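Long-range contacts in creatinine amidohydrolase (Nostoc punctiforme PCC 73102, PDB 3NO4), which probably hydrolyses carbon-nitrogen bonds in non-peptide linear amides, as a metal-dependent member of the creatininase superfamily: residues E177-Q182 with P237-P242; G51-I56 with K204-S209. One frame throughout, in Å; residues are numbered along the deposited sequence. Where two conformers were deposited one is given.

How the contacts relate
From the N terminus, the chain reaches 51-56 first, in the loop between strand 39-44 and helix 58-74. Contact 2 opens there. Residues 177-182, at the end of helix 169-179, come next and open contact 1. The chain then passes through 204-209, which closes contact 2, and ends this region at 237-242, which closes contact 1 just before helix 242-265. The two closures therefore cross. Their centres lie about 14 Å apart, on the same side of the chain's centre, and they touch. Pro-237 CG packs 3.6 Å from Thr-53 OG1, and Leu-208 CD1 approaches Gly-238 N. Together they gather three loops and a helix end.

Contact 1: residues E177-Q182 with P237-P242; sequences ELYGDQ and PGLATP
The ring of Tyr-179 meets Leu-239 obliquely, with its CD1 3.6 Å from CB of Leu-239. The next ring carbon, CE1, lies 3.6 Å from the backbone O of Leu-239. One face of the ring is covered from its own helix: Leu-178 CB sits 3.7 Å above the ring plane, over the centre. The side chains of Tyr-179 and Leu-239 run antiparallel alongside each other. Tyr-179 CG stands anti to the carbonyl carbon (chi1 -48°), and the ring runs on past Leu-239 until OH is 4.0 Å from Ala-240 CA. There the hydroxyl is hydrogen-bonded to His-244 ND1, and the ring also touches Phe-248 and Pro-189 and Ala-193 of helix 189-198.

This is the end of helix 169-179 set against the 3-10 turn that leads into helix 242-265, at the surface of an alpha/beta chain built on a parallel sheet. Gly-180, with positive phi, leaves the helical path right after Tyr-179. On the other side Thr-241 is the N-cap of helix 242-265, its OG1 accepting a hydrogen bond from the backbone N of His-244. An alanine in place of Tyr-179 would probably leave His-244 ND1 without this partner and open a gap between Leu-239, Phe-248 and helix 189-198.

Gln-182 crosses Leu-239 at about a right angle. Its amide lies beside one methyl, Leu-239 CD1, which is 3.9 Å from NE2. The same methyl is 4.0 Å from CD1 of Tyr-179, so it touches both side chains. The amide is held at its other end, where OE1 accepts a hydrogen bond from Asn-236 ND2.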
# COMPACT_ATOMS: atom_id res chain seq x y z
N GLU A 177 40.37 21.03 1.05
CA GLU A 177 41.48 21.87 0.63
C GLU A 177 41.02 23.25 0.14
O GLU A 177 41.64 24.24 0.46
CB GLU A 177 42.32 21.16 -0.44
CG GLU A 177 43.09 19.94 0.13
CD GLU A 177 43.79 19.06 -0.91
OE1 GLU A 177 43.36 18.98 -2.09
OE2 GLU A 177 44.80 18.42 -0.52
N LEU A 178 39.93 23.29 -0.63
CA LEU A 178 39.40 24.55 -1.17
C LEU A 178 38.56 25.33 -0.17
O LEU A 178 38.69 26.52 -0.09
CB LEU A 178 38.59 24.29 -2.45
CG LEU A 178 39.36 23.72 -3.65
CD1 LEU A 178 38.35 23.51 -4.79
CD2 LEU A 178 40.59 24.63 -4.07
N TYR A 179 37.68 24.65 0.57
CA TYR A 179 36.63 25.33 1.37
C TYR A 179 36.72 25.14 2.90
O TYR A 179 36.03 25.85 3.65
CB TYR A 179 35.27 24.86 0.90
CG TYR A 179 35.10 24.92 -0.61
CD1 TYR A 179 35.33 26.09 -1.31
CD2 TYR A 179 34.72 23.79 -1.33
CE1 TYR A 179 35.17 26.15 -2.70
CE2 TYR A 179 34.56 23.83 -2.70
CZ TYR A 179 34.78 25.00 -3.38
OH TYR A 179 34.63 25.02 -4.72
N GLY A 180 37.52 24.17 3.35
CA GLY A 180 37.77 23.95 4.77
C GLY A 180 36.49 23.61 5.48
O GLY A 180 35.67 22.85 4.96
N ASP A 181 36.28 24.28 6.62
CA ASP A 181 35.07 24.08 7.42
C ASP A 181 33.86 24.91 6.93
O ASP A 181 32.80 24.84 7.54
CB ASP A 181 35.39 24.29 8.91
CG ASP A 181 36.28 23.17 9.46
OD1 ASP A 181 35.89 21.98 9.34
OD2 ASP A 181 37.36 23.49 10.00
N GLN A 182 34.00 25.64 5.82
CA GLN A 182 32.87 26.29 5.12
C GLN A 182 32.25 25.42 4.01
O GLN A 182 31.37 25.90 3.29
CB GLN A 182 33.29 27.65 4.56
CG GLN A 182 33.61 28.70 5.62
CD GLN A 182 33.90 30.05 4.98
OE1 GLN A 182 33.01 30.80 4.61
NE2 GLN A 182 35.14 30.32 4.81
N PRO A 237 28.38 28.55 -0.05
CA PRO A 237 28.42 28.30 -1.50
C PRO A 237 28.95 29.44 -2.36
O PRO A 237 29.28 29.20 -3.51
CB PRO A 237 26.96 27.95 -1.85
CG PRO A 237 26.17 28.66 -0.81
CD PRO A 237 26.99 28.57 0.45
N GLY A 238 29.07 30.64 -1.80
CA GLY A 238 29.73 31.74 -2.47
C GLY A 238 31.22 31.52 -2.76
O GLY A 238 31.78 32.26 -3.57
N LEU A 239 31.86 30.53 -2.11
CA LEU A 239 33.25 30.18 -2.48
C LEU A 239 33.32 29.39 -3.80
O LEU A 239 34.42 29.27 -4.35
CB LEU A 239 33.95 29.43 -1.34
CG LEU A 239 34.04 30.19 -0.01
CD1 LEU A 239 34.54 29.20 1.08
CD2 LEU A 239 34.93 31.45 -0.08
N ALA A 240 32.19 28.87 -4.32
CA ALA A 240 32.21 28.07 -5.54
C ALA A 240 32.67 28.87 -6.77
O ALA A 240 32.39 30.06 -6.88
CB ALA A 240 30.85 27.44 -5.82
N THR A 241 33.41 28.21 -7.65
CA THR A 241 33.68 28.72 -9.00
C THR A 241 33.43 27.59 -10.03
O THR A 241 33.56 26.40 -9.70
CB THR A 241 35.11 29.28 -9.17
OG1 THR A 241 36.04 28.19 -9.26
CG2 THR A 241 35.46 30.22 -8.02
N PRO A 242 33.11 27.95 -11.30
CA PRO A 242 33.00 26.86 -12.32
C PRO A 242 34.33 26.11 -12.58
O PRO A 242 34.30 24.95 -12.95
CB PRO A 242 32.51 27.61 -13.58
CG PRO A 242 32.97 29.07 -13.37
CD PRO A 242 32.86 29.29 -11.88

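Contact 2: residues G51-I56 with K204-S209; sequences GPTGLI and KQAPLS
Pro-52 packs its ring against the end of Leu-208, with CG 3.8 Å from Leu-208 CD2. The two side chains cross obliquely. Pro-52 CB also lies 3.5 Å from the backbone O of Pro-207, so the ring rests on main chain as well as on a methyl. Beyond it, the methyl of Ala-206 is 3.5 Å from the backbone O of Pro-52.

Thr-53 comes next. With OG1 at chi1 57°, CG2 falls opposite the carbonyl carbon, and this carries the methyl to 3.5 Å from the backbone O of Ala-206. Lys-204 CB then comes within 3.4 Å of the backbone O of Thr-53. The lysine chain bends at chi2 (-67°) and runs across Leu-55 at about a right angle, its CE 3.6 Å from Leu-55 CD2.

No direct hydrogen bond joins the two segments. A water does so instead. It donates to Thr-53 O, 2.8 Å away, and accepts from Lys-204 N. The touching parts run 146° apart, so two irregular loops lie roughly antiparallel without forming a sheet pair. In sequence the loop 51-56 runs between two nickel ligands, His-50 and Asp-59, and the side chain of Leu-55 is about 9 Å from the metal. Glu-191 is the third protein ligand. The contact therefore sets residues 204-209 against a loop of the metal site.

Further out, Lys-204 NZ forms a salt bridge with Glu-29 of a second subunit, which gives the charged end of the bent chain a mate. His-23 of the second subunit packs on Leu-55, and its Gln-28 on Pro-52. Within the chain, Asp-230 touches Pro-52 and Arg-232 touches Leu-208.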
# COMPACT_ATOMS: atom_id res chain seq x y z
N GLY A 51 19.53 26.74 -0.89
CA GLY A 51 19.89 28.03 -0.40
C GLY A 51 19.55 29.14 -1.39
O GLY A 51 18.93 28.88 -2.41
N PRO A 52 19.92 30.38 -1.06
CA PRO A 52 19.72 31.55 -1.95
C PRO A 52 20.35 31.47 -3.34
O PRO A 52 19.83 32.08 -4.27
CB PRO A 52 20.38 32.70 -1.16
CG PRO A 52 20.22 32.27 0.31
CD PRO A 52 20.48 30.80 0.26
N THR A 53 21.49 30.80 -3.46
CA THR A 53 22.28 30.78 -4.70
C THR A 53 22.31 29.42 -5.39
O THR A 53 22.85 29.32 -6.48
CB THR A 53 23.73 31.20 -4.42
OG1 THR A 53 24.29 30.34 -3.43
CG2 THR A 53 23.82 32.65 -3.98
N GLY A 54 21.76 28.36 -4.76
CA GLY A 54 21.81 27.02 -5.31
C GLY A 54 20.63 26.70 -6.19
O GLY A 54 19.49 27.07 -5.93
N LEU A 55 20.90 25.91 -7.21
CA LEU A 55 19.88 25.40 -8.09
C LEU A 55 19.02 24.32 -7.42
O LEU A 55 19.54 23.41 -6.78
CB LEU A 55 20.53 24.84 -9.33
CG LEU A 55 21.43 25.81 -10.13
CD1 LEU A 55 21.77 25.13 -11.51
CD2 LEU A 55 20.81 27.21 -10.33
N ILE A 56 17.71 24.42 -7.59
CA ILE A 56 16.78 23.39 -7.05
C ILE A 56 17.09 22.01 -7.62
O ILE A 56 16.86 21.03 -6.94
CB ILE A 56 15.32 23.81 -7.21
CG1 ILE A 56 15.00 24.88 -6.15
CG2 ILE A 56 14.31 22.61 -7.14
CD1 ILE A 56 13.67 25.68 -6.43
N LYS A 204 23.96 31.87 -10.04
CA LYS A 204 23.03 32.76 -9.34
C LYS A 204 23.79 33.77 -8.48
O LYS A 204 24.83 33.46 -7.91
CB LYS A 204 22.07 31.93 -8.47
CG LYS A 204 21.29 30.88 -9.25
CD LYS A 204 20.30 31.53 -10.24
CE LYS A 204 19.37 30.50 -10.89
NZ LYS A 204 18.44 31.16 -11.80
N GLN A 205 23.28 35.00 -8.47
CA GLN A 205 23.79 36.07 -7.62
C GLN A 205 22.68 36.29 -6.58
O GLN A 205 21.54 36.54 -6.93
CB GLN A 205 24.07 37.35 -8.43
CG GLN A 205 24.66 37.15 -9.87
CD GLN A 205 26.17 36.96 -9.90
OE1 GLN A 205 26.67 35.84 -10.04
NE2 GLN A 205 26.91 38.07 -9.80
N ALA A 206 22.99 36.13 -5.31
CA ALA A 206 22.03 36.46 -4.28
C ALA A 206 22.82 36.58 -3.02
O ALA A 206 23.90 35.95 -2.90
CB ALA A 206 20.89 35.40 -4.16
N PRO A 207 22.33 37.43 -2.09
CA PRO A 207 23.09 37.61 -0.86
C PRO A 207 23.01 36.37 0.00
O PRO A 207 21.98 35.63 -0.03
CB PRO A 207 22.44 38.82 -0.19
CG PRO A 207 21.15 39.02 -0.86
CD PRO A 207 21.23 38.39 -2.22
N LEU A 208 24.10 36.11 0.71
CA LEU A 208 24.17 35.04 1.68
C LEU A 208 24.40 35.76 2.99
O LEU A 208 25.36 36.54 3.09
CB LEU A 208 25.33 34.10 1.35
CG LEU A 208 25.21 33.39 -0.01
CD1 LEU A 208 26.51 32.66 -0.46
CD2 LEU A 208 24.03 32.42 0.04
N SER A 209 23.52 35.54 3.97
CA SER A 209 23.75 36.05 5.34
C SER A 209 25.14 35.64 5.77
O SER A 209 25.57 34.53 5.47
CB SER A 209 22.72 35.52 6.35
OG SER A 209 22.83 34.11 6.52
O HOH W 1 24.65 29.41 -8.63